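Local coordinates for protein putative HTH-type transcriptional regulator PF0864 (Pyrococcus furiosus, PDB 2IA0) that probably binds specific DNA sequences as a transcriptional regulator of the AsnC family, through a winged helix-turn-helix domain joined to a dimeric alpha+beta barrel domain, at residues 34-37 against 38-41; 45-48 against 49-53; 127-130 against 131-134; 133-136 against 137-141. One frame throughout, in Å; residues are numbered along the deposited sequence.

Contact 1 of 4, residues 34-37 against 38-41; sequences ISEL and SEQL
Helix 34-41 is the first helix of the predicted helix-turn-helix motif, and across its two turns Leu-37 meets Leu-41 while four backbone bonds join residues 34-37 to 38-41. The i to i+4 bonds run from Ser-38 N to Ile-34 O (2.8 Å), Glu-39 N to Ser-35 O, Gln-40 N to Glu-36 O and Leu-41 N to Leu-37 O; the last is the most bent, 132° at the hydrogen. The two leucines share a face of the helix, with Leu-37 CD2 a loose 4.5 Å from Leu-41 CD1. That face is turned to the rest of the domain: Leu-37 packs on Ile-48 and Ile-52 of helix 45-57 and on Leu-25, Leu-41 on Leu-18 and Ile-22 of helix 17-26. Ser-38 OG is swung away from its own N (chi1 151°) and hydrogen-bonds Lys-43 O, tying the helix to the turn that follows. On the outer side Glu-36 OE2 is bonded to Thr-33 OG1, and its carboxylate stays apart from that of Glu-39, OE1 to OE1 5.7 Å. Gln-40 runs out extended, its CG passing 3.3 Å from Glu-36 O.

Contact 2 of 4, residues 45-48 against 49-53; sequences ESTI and HFRIK
His-49 opens the second half of a helical run that starts at Glu-45, in helix 45-57, the second helix of the predicted helix-turn-helix and the one that, in this motif, usually reads the DNA. Its N bonds Glu-45 O nearly straight (169°), and its CB lies 3.4 Å from that same oxygen; the imidazole goes on to pack against Ile-34 of the preceding helix. Phe-50 N reaches Ser-46 O at 3.1 Å, from above the carbonyl plane, and the ring is carried away from residues 45-48. Arg-51 points back at the first turn. Its N bonds Thr-47 O at 2.9 Å; chi1 (-59°), with CG beside its own backbone N, sets Arg-51 CG 3.0 Å from Thr-47 O, and the bend at chi2 then turns the chain alongside Thr-47, whose methyl CG2 is 4.1 Å from Arg-51 NE. The far end is held from outside these turns: Arg-51 NH1 makes salt bridges to Asp-16 and Asp-19, at the start of helix 17-26. Ile-52 N bonds Ile-48 O, and the pair forms the inward stripe, with Ile-48 touching Leu-18 and Ile-52 touching Leu-37 and Ile-22. The two isoleucines meet at an oblique angle through methyls, Ile-48 CG2 to Ile-52 CD1, 3.6 Å apart.

Contact 3 of 4, residues 127-130 against 131-134; sequences KNNK and DELV
Lys-127 and Glu-132 cross at about a right angle where strand 120-127 gives way to helix 132-140 in the alpha+beta barrel domain. The touch is between their first carbons, Lys-127 CB to Glu-132 CB at 3.6 Å. Beyond that point the lysine bends at chi2 (-77°) and leads its ammonium off to Pro-108 O, so Lys-127 NZ stays 5.5 Å from Glu-132 OE1 and no salt bridge forms. Glu-132, extended past CG, reaches back over the loop instead: OE1 accepts a weak but straight bond from Asn-128 N at 3.4 Å, a slight link from the helix's first residue to the residue just after the strand. Next to it the Asn-129 amide and the Glu-132 carboxylate meet obliquely, their planes 74° apart, with Asn-129 OD1 3.8 Å from Glu-132 OE2. Asp-131 holds the N-cap position without a capping bond from its side chain. Leu-133 packs alongside, its CB 3.3 Å from Lys-130 O and its CG 3.9 Å from Lys-127 CG. Strand 76-84 lies beside this connection: Leu-133 rests on His-76 and Ala-78, Lys-130 also packs on His-76, and Asn-128 O accepts a hydrogen bond from NZ of Lys-75, just before the strand, so the loop and the first turn of helix 132-140 are seated against the sheet beside the pairing of Lys-127 with His-76.

Contact 4 of 4, residues 133-136 against 137-141; sequences LVKF and IEENI
Backbone bonds of the i to i+4 kind carry helix 132-140 from Leu-133 to its end, tight at Ile-137 N to Leu-133 O and Glu-138 N to Val-134 O (both 2.8 Å) and weak at Glu-139 N to Lys-135 O. The side-chain contact centres on Phe-136 and Asn-140, which lie nearly perpendicular. Phe-136 has CG anti to its backbone N (chi1 175°), which sends the ring outward beside the following turn, within reach of Asn-140 and Ile-141. Asn-140 CB makes a CH-pi contact over one face, 4.2 Å from the ring centroid and 16° off the normal, while ND2 sits 3.4 Å from Phe-136 CD1 with the amide plane inclined 49° to the ring. Ile-141 CG1 approaches Phe-136 CE2 at 4.0 Å. The ring also packs on Val-125 and Lys-127 of strand 120-127 and on Leu-107, whereas Ile-137 and Ile-141 meet Ile-152 and Ile-150 of strand 147-154. On the exposed side, Lys-135 CE comes 3.4 Å from Glu-139 OE2, but NZ stays 4.6 Å from that oxygen, so any attraction there is probably only longer-range. Phe-136 O, by contrast, is satisfied mainly by Asn-140 N at 2.9 Å; the weak donors Glu-139 N and Asn-140 ND2 probably add little, and the same asparagine that supplies the sound bond covers a face of the ring.

From the N terminus, contact 1 lies within helix 34-41 and contact 2 within helix 45-57; each spans neighbouring turns, so neither closes a long loop. The two helices touch, Ile-34 CG2 coming 3.4 Å from Glu-45 O, and together they build the predicted DNA-binding motif. Much later in the chain, contact 3 closes the short connection from strand 120-127 into helix 132-140, and contact 4 continues along that helix. None is nested; contacts 1 and 2 come in series, and contact 4 begins on Leu-133 and Val-134, where contact 3 ends. The two pairs sit on opposite sides of the chain's centre, centres of contacts 1 and 3 about 45 Å apart, one in the winged helix-turn-helix domain and one in the barrel domain.

Contact 1 of 4, residues 34-37 against 38-41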
loop_
_atom_site.group_PDB
_atom_site.type_symbol
_atom_site.label_atom_id
_atom_site.label_comp_id
_atom_site.label_asym_id
_atom_site.label_seq_id
_atom_site.Cartn_x
_atom_site.Cartn_y
_atom_site.Cartn_z
ATOM N N ILE A 34 -23.456 6.570 -10.493
ATOM C CA ILE A 34 -24.591 6.375 -9.610
ATOM C C ILE A 34 -25.668 5.488 -10.231
ATOM O O ILE A 34 -26.245 4.645 -9.560
ATOM C CB ILE A 34 -25.178 7.765 -9.174
ATOM C CG1 ILE A 34 -24.323 8.359 -8.048
ATOM C CG2 ILE A 34 -26.614 7.651 -8.719
ATOM C CD1 ILE A 34 -24.164 9.881 -8.170
ATOM N N SER A 35 -25.938 5.686 -11.515
ATOM C CA SER A 35 -27.001 4.959 -12.163
ATOM C C SER A 35 -26.637 3.502 -12.334
ATOM O O SER A 35 -27.502 2.637 -12.177
ATOM C CB SER A 35 -27.456 5.644 -13.471
ATOM O OG SER A 35 -26.690 5.268 -14.592
ATOM N N GLU A 36 -25.355 3.233 -12.608
ATOM C CA GLU A 36 -24.802 1.861 -12.643
ATOM C C GLU A 36 -24.792 1.215 -11.274
ATOM O O GLU A 36 -25.061 0.028 -11.145
ATOM C CB GLU A 36 -23.379 1.864 -13.157
ATOM C CG GLU A 36 -23.219 2.157 -14.628
ATOM C CD GLU A 36 -21.762 2.368 -14.972
ATOM O OE1 GLU A 36 -21.154 1.499 -15.637
ATOM O OE2 GLU A 36 -21.205 3.393 -14.538
ATOM N N LEU A 37 -24.480 1.990 -10.238
ATOM C CA LEU A 37 -24.506 1.461 -8.862
ATOM C C LEU A 37 -25.923 1.158 -8.398
ATOM O O LEU A 37 -26.156 0.214 -7.642
ATOM C CB LEU A 37 -23.848 2.436 -7.896
ATOM C CG LEU A 37 -22.333 2.499 -7.887
ATOM C CD1 LEU A 37 -21.924 3.814 -7.278
ATOM C CD2 LEU A 37 -21.716 1.312 -7.141
ATOM N N SER A 38 -26.866 1.960 -8.861
ATOM C CA SER A 38 -28.274 1.787 -8.504
ATOM C C SER A 38 -28.866 0.534 -9.178
ATOM O O SER A 38 -29.636 -0.201 -8.580
ATOM C CB SER A 38 -29.061 3.049 -8.885
ATOM O OG SER A 38 -30.404 2.719 -9.186
ATOM N N GLU A 39 -28.488 0.312 -10.428
ATOM C CA GLU A 39 -28.837 -0.895 -11.169
ATOM C C GLU A 39 -28.213 -2.140 -10.530
ATOM O O GLU A 39 -28.907 -3.111 -10.279
ATOM C CB GLU A 39 -28.440 -0.687 -12.640
ATOM C CG GLU A 39 -28.039 -1.878 -13.453
ATOM C CD GLU A 39 -27.435 -1.455 -14.794
ATOM O OE1 GLU A 39 -26.325 -0.864 -14.824
ATOM O OE2 GLU A 39 -28.071 -1.715 -15.829
ATOM N N GLN A 40 -26.921 -2.083 -10.201
ATOM C CA GLN A 40 -26.226 -3.224 -9.572
ATOM C C GLN A 40 -26.677 -3.541 -8.145
ATOM O O GLN A 40 -26.636 -4.693 -7.714
ATOM C CB GLN A 40 -24.704 -3.055 -9.649
ATOM C CG GLN A 40 -24.165 -3.128 -11.091
ATOM C CD GLN A 40 -22.658 -3.002 -11.157
ATOM O OE1 GLN A 40 -21.973 -3.334 -10.208
ATOM N NE2 GLN A 40 -22.134 -2.512 -12.281
ATOM N N LEU A 41 -27.130 -2.522 -7.428
ATOM C CA LEU A 41 -27.486 -2.654 -6.019
ATOM C C LEU A 41 -28.989 -2.732 -5.812
ATOM O O LEU A 41 -29.435 -3.231 -4.785
ATOM C CB LEU A 41 -26.839 -1.527 -5.161
ATOM C CG LEU A 41 -25.304 -1.606 -4.950
ATOM C CD1 LEU A 41 -24.757 -0.372 -4.288
ATOM C CD2 LEU A 41 -24.870 -2.844 -4.158
#

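Contact 2 of 4, residues 45-48 against 49-53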
loop_
_atom_site.group_PDB
_atom_site.type_symbol
_atom_site.label_atom_id
_atom_site.label_comp_id
_atom_site.label_asym_id
_atom_site.label_seq_id
_atom_site.Cartn_x
_atom_site.Cartn_y
_atom_site.Cartn_z
ATOM N N GLU A 45 -31.590 5.712 -7.457
ATOM C CA GLU A 45 -30.447 6.559 -7.754
ATOM C C GLU A 45 -30.155 7.636 -6.710
ATOM O O GLU A 45 -29.008 7.835 -6.368
ATOM C CB GLU A 45 -30.622 7.212 -9.115
ATOM C CG GLU A 45 -30.157 6.366 -10.263
ATOM C CD GLU A 45 -30.352 7.053 -11.597
ATOM O OE1 GLU A 45 -31.170 6.560 -12.386
ATOM O OE2 GLU A 45 -29.701 8.084 -11.850
ATOM N N SER A 46 -31.189 8.330 -6.232
ATOM C CA SER A 46 -31.047 9.379 -5.221
ATOM C C SER A 46 -30.573 8.885 -3.849
ATOM O O SER A 46 -29.949 9.637 -3.107
ATOM C CB SER A 46 -32.353 10.173 -5.058
ATOM O OG SER A 46 -32.816 10.715 -6.291
ATOM N N THR A 47 -30.881 7.641 -3.497
ATOM C CA THR A 47 -30.279 7.052 -2.290
ATOM C C THR A 47 -28.779 6.791 -2.446
ATOM O O THR A 47 -28.012 7.156 -1.568
ATOM C CB THR A 47 -30.973 5.769 -1.847
ATOM O OG1 THR A 47 -32.385 5.959 -1.955
ATOM C CG2 THR A 47 -30.615 5.469 -0.399
ATOM N N ILE A 48 -28.371 6.185 -3.560
ATOM C CA ILE A 48 -26.944 5.974 -3.851
ATOM C C ILE A 48 -26.165 7.289 -3.774
ATOM O O ILE A 48 -25.178 7.401 -3.054
ATOM C CB ILE A 48 -26.723 5.264 -5.241
ATOM C CG1 ILE A 48 -27.408 3.884 -5.281
ATOM C CG2 ILE A 48 -25.239 5.164 -5.585
ATOM C CD1 ILE A 48 -27.154 3.028 -4.063
ATOM N N HIS A 49 -26.681 8.282 -4.491
ATOM C CA HIS A 49 -26.128 9.631 -4.575
ATOM C C HIS A 49 -25.911 10.265 -3.186
ATOM O O HIS A 49 -24.791 10.665 -2.844
ATOM C CB HIS A 49 -27.055 10.462 -5.459
ATOM C CG HIS A 49 -26.720 11.917 -5.512
ATOM N ND1 HIS A 49 -25.593 12.402 -6.142
ATOM C CD2 HIS A 49 -27.389 13.001 -5.045
ATOM C CE1 HIS A 49 -25.573 13.719 -6.047
ATOM N NE2 HIS A 49 -26.650 14.108 -5.384
ATOM N N PHE A 50 -26.976 10.299 -2.388
ATOM C CA PHE A 50 -26.921 10.756 -1.006
ATOM C C PHE A 50 -25.903 9.998 -0.128
ATOM O O PHE A 50 -25.101 10.625 0.561
ATOM C CB PHE A 50 -28.319 10.708 -0.386
ATOM C CG PHE A 50 -28.348 11.026 1.081
ATOM C CD1 PHE A 50 -28.485 10.004 2.030
ATOM C CD2 PHE A 50 -28.249 12.343 1.524
ATOM C CE1 PHE A 50 -28.515 10.294 3.400
ATOM C CE2 PHE A 50 -28.288 12.637 2.890
ATOM C CZ PHE A 50 -28.418 11.608 3.827
ATOM N N ARG A 51 -25.960 8.667 -0.148
ATOM C CA ARG A 51 -24.978 7.812 0.543
ATOM C C ARG A 51 -23.540 8.148 0.151
ATOM O O ARG A 51 -22.690 8.240 1.008
ATOM C CB ARG A 51 -25.214 6.323 0.258
ATOM C CG ARG A 51 -26.560 5.785 0.653
ATOM C CD ARG A 51 -26.830 6.073 2.094
ATOM N NE ARG A 51 -27.919 5.251 2.622
ATOM C CZ ARG A 51 -27.751 4.109 3.279
ATOM N NH1 ARG A 51 -26.534 3.636 3.479
ATOM N NH2 ARG A 51 -28.794 3.441 3.745
ATOM N N ILE A 52 -23.271 8.333 -1.135
ATOM C CA ILE A 52 -21.912 8.663 -1.584
ATOM C C ILE A 52 -21.428 10.038 -1.109
ATOM O O ILE A 52 -20.305 10.143 -0.584
ATOM C CB ILE A 52 -21.753 8.491 -3.118
ATOM C CG1 ILE A 52 -21.777 6.997 -3.477
ATOM C CG2 ILE A 52 -20.464 9.132 -3.616
ATOM C CD1 ILE A 52 -22.059 6.734 -4.940
ATOM N N LYS A 53 -22.274 11.073 -1.250
ATOM C CA LYS A 53 -21.979 12.397 -0.708
ATOM C C LYS A 53 -21.710 12.322 0.794
ATOM O O LYS A 53 -20.807 12.979 1.288
ATOM C CB LYS A 53 -23.100 13.412 -1.010
ATOM C CG LYS A 53 -22.994 14.089 -2.376
ATOM C CD LYS A 53 -24.258 14.879 -2.752
ATOM C CE LYS A 53 -24.209 16.373 -2.318
ATOM N NZ LYS A 53 -25.329 17.235 -2.926
#

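Contact 3 of 4, residues 127-130 against 131-134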
loop_
_atom_site.group_PDB
_atom_site.type_symbol
_atom_site.label_atom_id
_atom_site.label_comp_id
_atom_site.label_asym_id
_atom_site.label_seq_id
_atom_site.Cartn_x
_atom_site.Cartn_y
_atom_site.Cartn_z
ATOM N N LYS A 127 13.050 -0.747 -7.293
ATOM C CA LYS A 127 13.962 -0.416 -8.378
ATOM C C LYS A 127 13.665 -1.348 -9.531
ATOM O O LYS A 127 12.787 -2.199 -9.444
ATOM C CB LYS A 127 15.432 -0.548 -7.963
ATOM C CG LYS A 127 15.856 0.301 -6.768
ATOM C CD LYS A 127 16.046 1.726 -7.184
ATOM C CE LYS A 127 16.074 2.644 -5.983
ATOM N NZ LYS A 127 16.388 3.989 -6.506
ATOM N N ASN A 128 14.415 -1.186 -10.607
ATOM C CA ASN A 128 14.204 -1.986 -11.799
ATOM C C ASN A 128 15.103 -3.220 -11.936
ATOM O O ASN A 128 14.711 -4.163 -12.605
ATOM C CB ASN A 128 14.189 -1.084 -13.038
ATOM C CG ASN A 128 12.939 -0.178 -13.081
ATOM O OD1 ASN A 128 11.851 -0.542 -12.588
ATOM N ND2 ASN A 128 13.095 1.004 -13.663
ATOM N N ASN A 129 16.273 -3.219 -11.279
ATOM C CA ASN A 129 17.156 -4.403 -11.177
ATOM C C ASN A 129 17.498 -4.762 -9.733
ATOM O O ASN A 129 16.922 -4.216 -8.799
ATOM C CB ASN A 129 18.482 -4.203 -11.912
ATOM C CG ASN A 129 18.313 -3.758 -13.322
ATOM O OD1 ASN A 129 18.775 -2.676 -13.688
ATOM N ND2 ASN A 129 17.674 -4.592 -14.146
ATOM N N LYS A 130 18.503 -5.625 -9.568
ATOM C CA LYS A 130 18.794 -6.285 -8.284
ATOM C C LYS A 130 19.614 -5.644 -7.147
ATOM O O LYS A 130 19.368 -6.042 -6.001
ATOM C CB LYS A 130 19.221 -7.752 -8.477
ATOM C CG LYS A 130 18.026 -8.693 -8.523
ATOM C CD LYS A 130 18.374 -10.106 -8.079
ATOM C CE LYS A 130 17.444 -11.122 -8.720
ATOM N NZ LYS A 130 16.014 -10.843 -8.405
ATOM N N ASP A 131 20.580 -4.728 -7.321
ATOM C CA ASP A 131 21.425 -4.303 -8.466
ATOM C C ASP A 131 21.372 -2.776 -8.487
ATOM O O ASP A 131 22.305 -2.133 -8.012
ATOM C CB ASP A 131 21.164 -4.946 -9.821
ATOM C CG ASP A 131 22.371 -4.828 -10.753
ATOM O OD1 ASP A 131 23.454 -4.399 -10.291
ATOM O OD2 ASP A 131 22.242 -5.167 -11.951
ATOM N N GLU A 132 20.276 -2.197 -8.962
ATOM C CA GLU A 132 19.937 -0.842 -8.537
ATOM C C GLU A 132 19.621 -0.830 -7.013
ATOM O O GLU A 132 19.885 0.149 -6.325
ATOM C CB GLU A 132 18.779 -0.270 -9.379
ATOM C CG GLU A 132 19.221 0.504 -10.646
ATOM C CD GLU A 132 18.060 0.890 -11.575
ATOM O OE1 GLU A 132 16.912 1.067 -11.093
ATOM O OE2 GLU A 132 18.295 1.025 -12.806
ATOM N N LEU A 133 19.081 -1.937 -6.499
ATOM C CA LEU A 133 18.814 -2.113 -5.067
ATOM C C LEU A 133 20.084 -2.269 -4.226
ATOM O O LEU A 133 20.219 -1.648 -3.175
ATOM C CB LEU A 133 17.892 -3.315 -4.845
ATOM C CG LEU A 133 16.397 -3.019 -4.702
ATOM C CD1 LEU A 133 15.526 -4.052 -5.410
ATOM C CD2 LEU A 133 16.055 -2.945 -3.222
ATOM N N VAL A 134 20.999 -3.119 -4.682
ATOM C CA VAL A 134 22.314 -3.257 -4.062
ATOM C C VAL A 134 23.005 -1.897 -3.991
ATOM O O VAL A 134 23.361 -1.419 -2.919
ATOM C CB VAL A 134 23.166 -4.295 -4.823
ATOM C CG1 VAL A 134 24.677 -4.158 -4.494
ATOM C CG2 VAL A 134 22.632 -5.699 -4.534
#

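Contact 4 of 4, residues 133-136 against 137-141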
loop_
_atom_site.group_PDB
_atom_site.type_symbol
_atom_site.label_atom_id
_atom_site.label_comp_id
_atom_site.label_asym_id
_atom_site.label_seq_id
_atom_site.Cartn_x
_atom_site.Cartn_y
_atom_site.Cartn_z
ATOM N N LEU A 133 19.081 -1.937 -6.499
ATOM C CA LEU A 133 18.814 -2.113 -5.067
ATOM C C LEU A 133 20.084 -2.269 -4.226
ATOM O O LEU A 133 20.219 -1.648 -3.175
ATOM C CB LEU A 133 17.892 -3.315 -4.845
ATOM C CG LEU A 133 16.397 -3.019 -4.702
ATOM C CD1 LEU A 133 15.526 -4.052 -5.410
ATOM C CD2 LEU A 133 16.055 -2.945 -3.222
ATOM N N VAL A 134 20.999 -3.119 -4.682
ATOM C CA VAL A 134 22.314 -3.257 -4.062
ATOM C C VAL A 134 23.005 -1.897 -3.991
ATOM O O VAL A 134 23.361 -1.419 -2.919
ATOM C CB VAL A 134 23.166 -4.295 -4.823
ATOM C CG1 VAL A 134 24.677 -4.158 -4.494
ATOM C CG2 VAL A 134 22.632 -5.699 -4.534
ATOM N N LYS A 135 23.150 -1.278 -5.150
ATOM C CA LYS A 135 23.658 0.079 -5.297
ATOM C C LYS A 135 22.898 1.089 -4.421
ATOM O O LYS A 135 23.508 2.024 -3.895
ATOM C CB LYS A 135 23.589 0.476 -6.778
ATOM C CG LYS A 135 24.623 1.480 -7.221
ATOM C CD LYS A 135 24.150 2.250 -8.459
ATOM C CE LYS A 135 24.787 3.643 -8.466
ATOM N NZ LYS A 135 24.401 4.419 -9.677
ATOM N N PHE A 136 21.578 0.913 -4.269
ATOM C CA PHE A 136 20.785 1.768 -3.374
ATOM C C PHE A 136 21.156 1.557 -1.900
ATOM O O PHE A 136 21.313 2.523 -1.168
ATOM C CB PHE A 136 19.271 1.570 -3.557
ATOM C CG PHE A 136 18.427 2.348 -2.567
ATOM C CD1 PHE A 136 17.920 3.608 -2.899
ATOM C CD2 PHE A 136 18.151 1.832 -1.305
ATOM C CE1 PHE A 136 17.132 4.345 -1.989
ATOM C CE2 PHE A 136 17.384 2.560 -0.383
ATOM C CZ PHE A 136 16.863 3.824 -0.735
ATOM N N ILE A 137 21.237 0.301 -1.469
ATOM C CA ILE A 137 21.666 -0.032 -0.107
ATOM C C ILE A 137 23.110 0.408 0.210
ATOM O O ILE A 137 23.351 0.970 1.289
ATOM C CB ILE A 137 21.366 -1.522 0.230
ATOM C CG1 ILE A 137 19.834 -1.717 0.313
ATOM C CG2 ILE A 137 22.059 -1.970 1.538
ATOM C CD1 ILE A 137 19.368 -3.063 -0.120
ATOM N N GLU A 138 24.049 0.204 -0.721
ATOM C CA GLU A 138 25.432 0.717 -0.539
ATOM C C GLU A 138 25.413 2.201 -0.162
ATOM O O GLU A 138 26.107 2.629 0.778
ATOM C CB GLU A 138 26.346 0.545 -1.788
ATOM C CG GLU A 138 26.287 -0.793 -2.555
ATOM C CD GLU A 138 27.577 -1.094 -3.387
ATOM O OE1 GLU A 138 28.600 -1.533 -2.799
ATOM O OE2 GLU A 138 27.563 -0.927 -4.632
ATOM N N GLU A 139 24.594 2.962 -0.893
ATOM C CA GLU A 139 24.633 4.425 -0.895
ATOM C C GLU A 139 23.808 5.114 0.170
ATOM O O GLU A 139 24.225 6.144 0.710
ATOM C CB GLU A 139 24.234 4.955 -2.274
ATOM C CG GLU A 139 25.425 5.114 -3.189
ATOM C CD GLU A 139 25.114 4.868 -4.648
ATOM O OE1 GLU A 139 24.071 5.367 -5.132
ATOM O OE2 GLU A 139 25.939 4.185 -5.319
ATOM N N ASN A 140 22.662 4.531 0.496
ATOM C CA ASN A 140 21.670 5.188 1.349
ATOM C C ASN A 140 21.338 4.452 2.651
ATOM O O ASN A 140 20.629 4.988 3.492
ATOM C CB ASN A 140 20.378 5.427 0.559
ATOM C CG ASN A 140 20.586 6.303 -0.663
ATOM O OD1 ASN A 140 20.919 7.482 -0.545
ATOM N ND2 ASN A 140 20.364 5.736 -1.848
ATOM N N ILE A 141 21.840 3.229 2.817
ATOM C CA ILE A 141 21.523 2.427 4.011
ATOM C C ILE A 141 22.753 2.040 4.854
ATOM O O ILE A 141 22.774 2.260 6.060
ATOM C CB ILE A 141 20.629 1.187 3.655
ATOM C CG1 ILE A 141 19.277 1.621 3.017
ATOM C CG2 ILE A 141 20.455 0.232 4.855
ATOM C CD1 ILE A 141 18.356 2.523 3.869
#